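Local coordinates for cytochrome c, class II (Shewanella frigidimarina, PDB 4ULV), which carries a covalently attached heme c and probably serves in electron transfer, with a heme iron able to bind diatomic gases, at residues Gln13-Leu18 with Ser52-Glu57. Sequence-based numbering, arbitrary orientation.
With HEC (heme c), chain C.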
ATOM      1  N   GLN A  13       9.934  -0.826  -3.993  1.00  9.28           N
ATOM      2  CA  GLN A  13      10.486  -1.292  -2.696  1.00  9.43           C
ATOM      3  C   GLN A  13       9.577  -1.001  -1.480  1.00  9.31           C
ATOM      4  O   GLN A  13       9.348  -1.852  -0.614  1.00 10.76           O
ATOM      5  CB  GLN A  13      11.885  -0.738  -2.432  1.00 10.26           C
ATOM      6  CG  GLN A  13      12.911  -1.251  -3.436  1.00 10.09           C
ATOM      7  CD  GLN A  13      14.278  -0.590  -3.276  1.00 11.33           C
ATOM      8  OE1 GLN A  13      14.384   0.529  -2.754  1.00 14.49           O
ATOM      9  NE2 GLN A  13      15.312  -1.281  -3.757  1.00 14.98           N
ATOM     10  N   ALA A  14       9.000   0.200  -1.479  1.00  9.06           N
ATOM     11  CA  ALA A  14       8.088   0.618  -0.418  1.00  8.55           C
ATOM     12  C   ALA A  14       6.866  -0.331  -0.402  1.00  8.25           C
ATOM     13  O   ALA A  14       6.477  -0.804   0.654  1.00  9.77           O
ATOM     14  CB  ALA A  14       7.598   2.035  -0.618  1.00  9.25           C
ATOM     15  N   ALA A  15       6.378  -0.623  -1.603  1.00  7.70           N
ATOM     16  CA  ALA A  15       5.189  -1.531  -1.681  1.00  8.31           C
ATOM     17  C   ALA A  15       5.486  -2.937  -1.195  1.00  8.77           C
ATOM     18  O   ALA A  15       4.736  -3.525  -0.416  1.00  9.47           O
ATOM     19  CB  ALA A  15       4.679  -1.525  -3.154  1.00 10.92           C
ATOM     20  N   PHE A  16       6.626  -3.450  -1.643  1.00  8.94           N
ATOM     21  CA  PHE A  16       7.039  -4.780  -1.182  1.00  9.83           C
ATOM     22  C   PHE A  16       7.259  -4.848   0.306  1.00  9.61           C
ATOM     23  O   PHE A  16       6.916  -5.855   0.947  1.00  9.91           O
ATOM     24  CB  PHE A  16       8.253  -5.307  -1.935  1.00 11.42           C
ATOM     25  CG  PHE A  16       7.965  -5.756  -3.355  1.00 11.33           C
ATOM     26  CD1 PHE A  16       7.054  -6.779  -3.635  1.00 12.77           C
ATOM     27  CD2 PHE A  16       8.668  -5.190  -4.396  1.00 11.34           C
ATOM     28  CE1 PHE A  16       6.874  -7.171  -4.948  1.00 13.06           C
ATOM     29  CE2 PHE A  16       8.492  -5.567  -5.673  1.00 13.32           C
ATOM     30  CZ  PHE A  16       7.564  -6.539  -5.964  1.00 12.53           C
ATOM     31  N   GLY A  17       7.820  -3.807   0.901  1.00  9.05           N
ATOM     32  CA  GLY A  17       7.928  -3.814   2.316  1.00  9.93           C
ATOM     33  C   GLY A  17       6.613  -3.931   3.061  1.00  9.05           C
ATOM     34  O   GLY A  17       6.491  -4.566   4.095  1.00 10.27           O
ATOM     35  N   LEU A  18       5.664  -3.166   2.566  1.00  9.36           N
ATOM     36  CA  LEU A  18       4.300  -3.207   3.157  1.00  8.13           C
ATOM     37  C   LEU A  18       3.634  -4.601   2.982  1.00  8.34           C
ATOM     38  O   LEU A  18       3.001  -5.091   3.922  1.00  9.38           O
ATOM     39  CB  LEU A  18       3.419  -2.112   2.639  1.00  7.88           C
ATOM     40  CG  LEU A  18       3.879  -0.680   2.905  1.00 10.84           C
ATOM     41  CD1 LEU A  18       2.897   0.196   2.164  1.00 12.94           C
ATOM     42  CD2 LEU A  18       3.931  -0.349   4.354  1.00 13.83           C
ATOM     43  N   SER A  52      -0.668  -5.982  -3.631  1.00  8.68           N
ATOM     44  CA  SER A  52      -0.092  -6.744  -4.685  1.00 10.60           C
ATOM     45  C   SER A  52      -0.182  -6.110  -6.051  1.00  9.75           C
ATOM     46  O   SER A  52       0.597  -6.406  -6.955  1.00 10.92           O
ATOM     47  CB  SER A  52      -0.712  -8.161  -4.736  1.00  8.36           C
ATOM     48  OG  SER A  52      -2.014  -8.122  -5.287  1.00  9.66           O
ATOM     49  N   LYS A  53      -1.155  -5.197  -6.189  1.00  8.97           N
ATOM     50  CA  LYS A  53      -1.360  -4.495  -7.429  1.00  8.65           C
ATOM     51  C   LYS A  53      -0.488  -3.218  -7.607  1.00  9.28           C
ATOM     52  O   LYS A  53      -0.544  -2.618  -8.665  1.00 10.87           O
ATOM     53  CB  LYS A  53      -2.826  -4.100  -7.571  1.00  9.06           C
ATOM     54  CG  LYS A  53      -3.776  -5.315  -7.633  1.00 12.01           C
ATOM     55  CD  LYS A  53      -5.197  -4.897  -7.816  1.00 15.57           C
ATOM     56  CE  LYS A  53      -5.914  -4.918  -6.508  1.00 22.05           C
ATOM     57  NZ  LYS A  53      -7.369  -4.684  -6.688  0.50 17.75           N
ATOM     58  N   ILE A  54       0.239  -2.903  -6.554  1.00  8.39           N
ATOM     59  CA  ILE A  54       1.027  -1.607  -6.499  1.00  9.47           C
ATOM     60  C   ILE A  54       2.437  -1.672  -7.142  1.00  8.71           C
ATOM     61  O   ILE A  54       2.764  -0.820  -7.949  1.00  9.63           O
ATOM     62  CB  ILE A  54       1.087  -1.096  -5.082  1.00 10.11           C
ATOM     63  CG1 ILE A  54      -0.282  -0.811  -4.480  1.00 13.60           C
ATOM     64  CG2 ILE A  54       1.966   0.195  -4.963  1.00  9.28           C
ATOM     65  CD1 ILE A  54      -1.122   0.119  -5.192  1.00 14.63           C
ATOM     66  N   PRO A  55       3.262  -2.685  -6.844  1.00  8.93           N
ATOM     67  CA  PRO A  55       4.713  -2.533  -7.229  1.00  8.34           C
ATOM     68  C   PRO A  55       5.005  -2.664  -8.695  1.00  8.73           C
ATOM     69  O   PRO A  55       6.054  -2.139  -9.157  1.00 10.39           O
ATOM     70  CB  PRO A  55       5.441  -3.651  -6.476  1.00  8.07           C
ATOM     71  CG  PRO A  55       4.338  -4.669  -6.204  1.00  9.28           C
ATOM     72  CD  PRO A  55       3.077  -3.861  -5.970  1.00  8.36           C
ATOM     73  N   HIS A  56       4.172  -3.375  -9.493  1.00  9.78           N
ATOM     74  CA  HIS A  56       4.486  -3.580 -10.888  1.00 10.01           C
ATOM     75  C   HIS A  56       4.827  -2.254 -11.636  1.00  9.93           C
ATOM     76  O   HIS A  56       5.728  -2.251 -12.499  1.00  9.65           O
ATOM     77  CB  HIS A  56       3.330  -4.292 -11.565  1.00 10.35           C
ATOM     78  CG  HIS A  56       3.561  -4.542 -13.000  1.00 10.70           C
ATOM     79  ND1 HIS A  56       3.068  -3.721 -13.985  1.00  9.91           N
ATOM     80  CD2 HIS A  56       4.248  -5.505 -13.635  1.00 12.50           C
ATOM     81  CE1 HIS A  56       3.434  -4.172 -15.167  1.00  9.31           C
ATOM     82  NE2 HIS A  56       4.160  -5.255 -14.977  1.00 10.20           N
ATOM     83  N   GLU A  57       4.065  -1.210 -11.370  1.00  8.97           N
ATOM     84  CA  GLU A  57       4.231   0.101 -12.008  1.00  8.25           C
ATOM     85  C   GLU A  57       5.678   0.615 -11.904  1.00  9.38           C
ATOM     86  O   GLU A  57       6.127   1.345 -12.807  1.00  9.69           O
ATOM     87  CB  GLU A  57       3.278   1.083 -11.376  1.00  9.13           C
ATOM     88  CG  GLU A  57       3.280   2.456 -12.089  1.00  8.89           C
ATOM     89  CD  GLU A  57       2.286   3.455 -11.587  1.00 11.81           C
ATOM     90  OE1 GLU A  57       1.474   3.095 -10.675  1.00 10.91           O
ATOM     91  OE2 GLU A  57       2.251   4.573 -12.177  1.00 11.52           O
TER
HETATM   92 FE   HEC C 129       9.119  -9.414  -3.758  1.00 10.11          FE
HETATM   93  CHA HEC C 129      11.612  -7.087  -3.359  1.00 10.84           C
HETATM   94  CHB HEC C 129       8.597  -9.388  -0.429  1.00  9.06           C
HETATM   95  CHC HEC C 129       6.262 -11.190  -4.218  1.00  9.45           C
HETATM   96  CHD HEC C 129       9.600  -9.330  -7.117  1.00  8.68           C
HETATM   97  NA  HEC C 129       9.969  -8.357  -2.167  1.00  9.71           N
HETATM   98  C1A HEC C 129      10.987  -7.476  -2.170  1.00  9.47           C
HETATM   99  C2A HEC C 129      11.301  -7.039  -0.876  1.00 10.58           C
HETATM  100  C3A HEC C 129      10.446  -7.693  -0.046  1.00 10.00           C
HETATM  101  C4A HEC C 129       9.614  -8.509  -0.878  1.00  9.52           C
HETATM  102  CMA HEC C 129      10.391  -7.605   1.441  1.00 10.94           C
HETATM  103  CAA HEC C 129      12.404  -6.038  -0.508  1.00 10.55           C
HETATM  104  CBA HEC C 129      11.846  -4.602  -0.557  1.00 10.95           C
HETATM  105  CGA HEC C 129      12.865  -3.557  -0.113  1.00 14.79           C
HETATM  106  O1A HEC C 129      13.773  -3.261  -0.885  1.00 18.70           O
HETATM  107  O2A HEC C 129      12.704  -3.021   0.996  1.00 22.51           O
HETATM  108  NB  HEC C 129       7.591 -10.089  -2.540  1.00  9.90           N
HETATM  109  C1B HEC C 129       7.594 -10.104  -1.178  1.00  9.80           C
HETATM  110  C2B HEC C 129       6.603 -10.920  -0.615  1.00  9.43           C
HETATM  111  C3B HEC C 129       5.966 -11.399  -1.722  1.00  8.96           C
HETATM  112  C4B HEC C 129       6.560 -10.911  -2.882  1.00  9.07           C
HETATM  113  CMB HEC C 129       6.391 -11.236   0.810  1.00 10.56           C
HETATM  114  CAB HEC C 129       4.789 -12.356  -1.803  1.00  9.67           C
HETATM  115  CBB HEC C 129       3.718 -12.153  -0.738  1.00  9.97           C
HETATM  116  NC  HEC C 129       8.026 -10.109  -5.413  1.00  9.34           N
HETATM  117  C1C HEC C 129       6.890 -10.910  -5.409  1.00  8.64           C
HETATM  118  C2C HEC C 129       6.547 -11.282  -6.723  1.00  8.59           C
HETATM  119  C3C HEC C 129       7.500 -10.731  -7.577  1.00  9.51           C
HETATM  120  C4C HEC C 129       8.394 -10.020  -6.692  1.00  9.35           C
HETATM  121  CMC HEC C 129       5.341 -12.166  -7.057  1.00  8.90           C
HETATM  122  CAC HEC C 129       7.660 -10.848  -9.061  1.00 10.14           C
HETATM  123  CBC HEC C 129       6.462 -11.094  -9.927  1.00  9.88           C
HETATM  124  ND  HEC C 129      10.373  -8.351  -5.042  1.00  9.35           N
HETATM  125  C1D HEC C 129      10.514  -8.539  -6.346  1.00  9.75           C
HETATM  126  C2D HEC C 129      11.643  -7.853  -6.886  1.00  9.93           C
HETATM  127  C3D HEC C 129      12.143  -7.142  -5.832  1.00  9.65           C
HETATM  128  C4D HEC C 129      11.385  -7.513  -4.693  1.00 10.67           C
HETATM  129  CMD HEC C 129      12.104  -7.820  -8.285  1.00 10.70           C
HETATM  130  CAD HEC C 129      13.269  -6.157  -5.879  1.00  8.98           C
HETATM  131  CBD HEC C 129      12.794  -4.701  -5.897  1.00  9.38           C
HETATM  132  CGD HEC C 129      13.948  -3.681  -5.941  1.00 10.29           C
HETATM  133  O1D HEC C 129      14.946  -3.920  -5.171  1.00 12.10           O
HETATM  134  O2D HEC C 129      13.829  -2.769  -6.770  1.00 11.27           O
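Pro55 lies over one face of the Phe16 ring while heme c lies over the opposite face, which sandwiches the phenyl group between loop and porphyrin. On the loop side the touch is a CH-pi contact: Pro55 CB stands 3.9 Å from the ring centroid, 23° off the normal and displaced toward the rim, with its closest approach, 3.6 Å, to Phe16 CZ. On the other side phenyl and porphyrin planes lie nearly parallel, the ring centre offset from the iron. Heme nitrogen ND sits 3.3 Å above the ring plane, over its centre; Phe16 CE1 comes within 3.2 Å of NC, and CD1 and CE1 each lie 3.4 Å from the iron. With CG anti to the carbonyl carbon (chi1 -74°), the ring is carried off helix 5-30 and across the metal. Replacing Phe16 by an alanine would remove the ring and would probably leave a gap between Pro55 and the porphyrin, with this side of the iron less covered. Beside the aromatic contact, Ala15 turns its methyl toward the loop, where CB meets Ile54 CG2 at 3.7 Å and, more loosely, Pro55 CD. Three residues before Phe16, the extended chain of Gln13 lies across both heme propionates, its CB and CG beside O1A, and NE2 gives a nearly straight hydrogen bond to O1D (3.0 Å, 174°); NE2 also bonds to Asp67 O. Arg12, whose side chain touches Pro55, holds the heme as well. The join is thus a buried apolar one between helix 5-30 and the loop after helix 38-51, in the four-helix bundle of the cytochromes c'. There His122 is the axial ligand of the iron, and Phe16 covers the distal face, where diatomic gases may approach, as in related proteins.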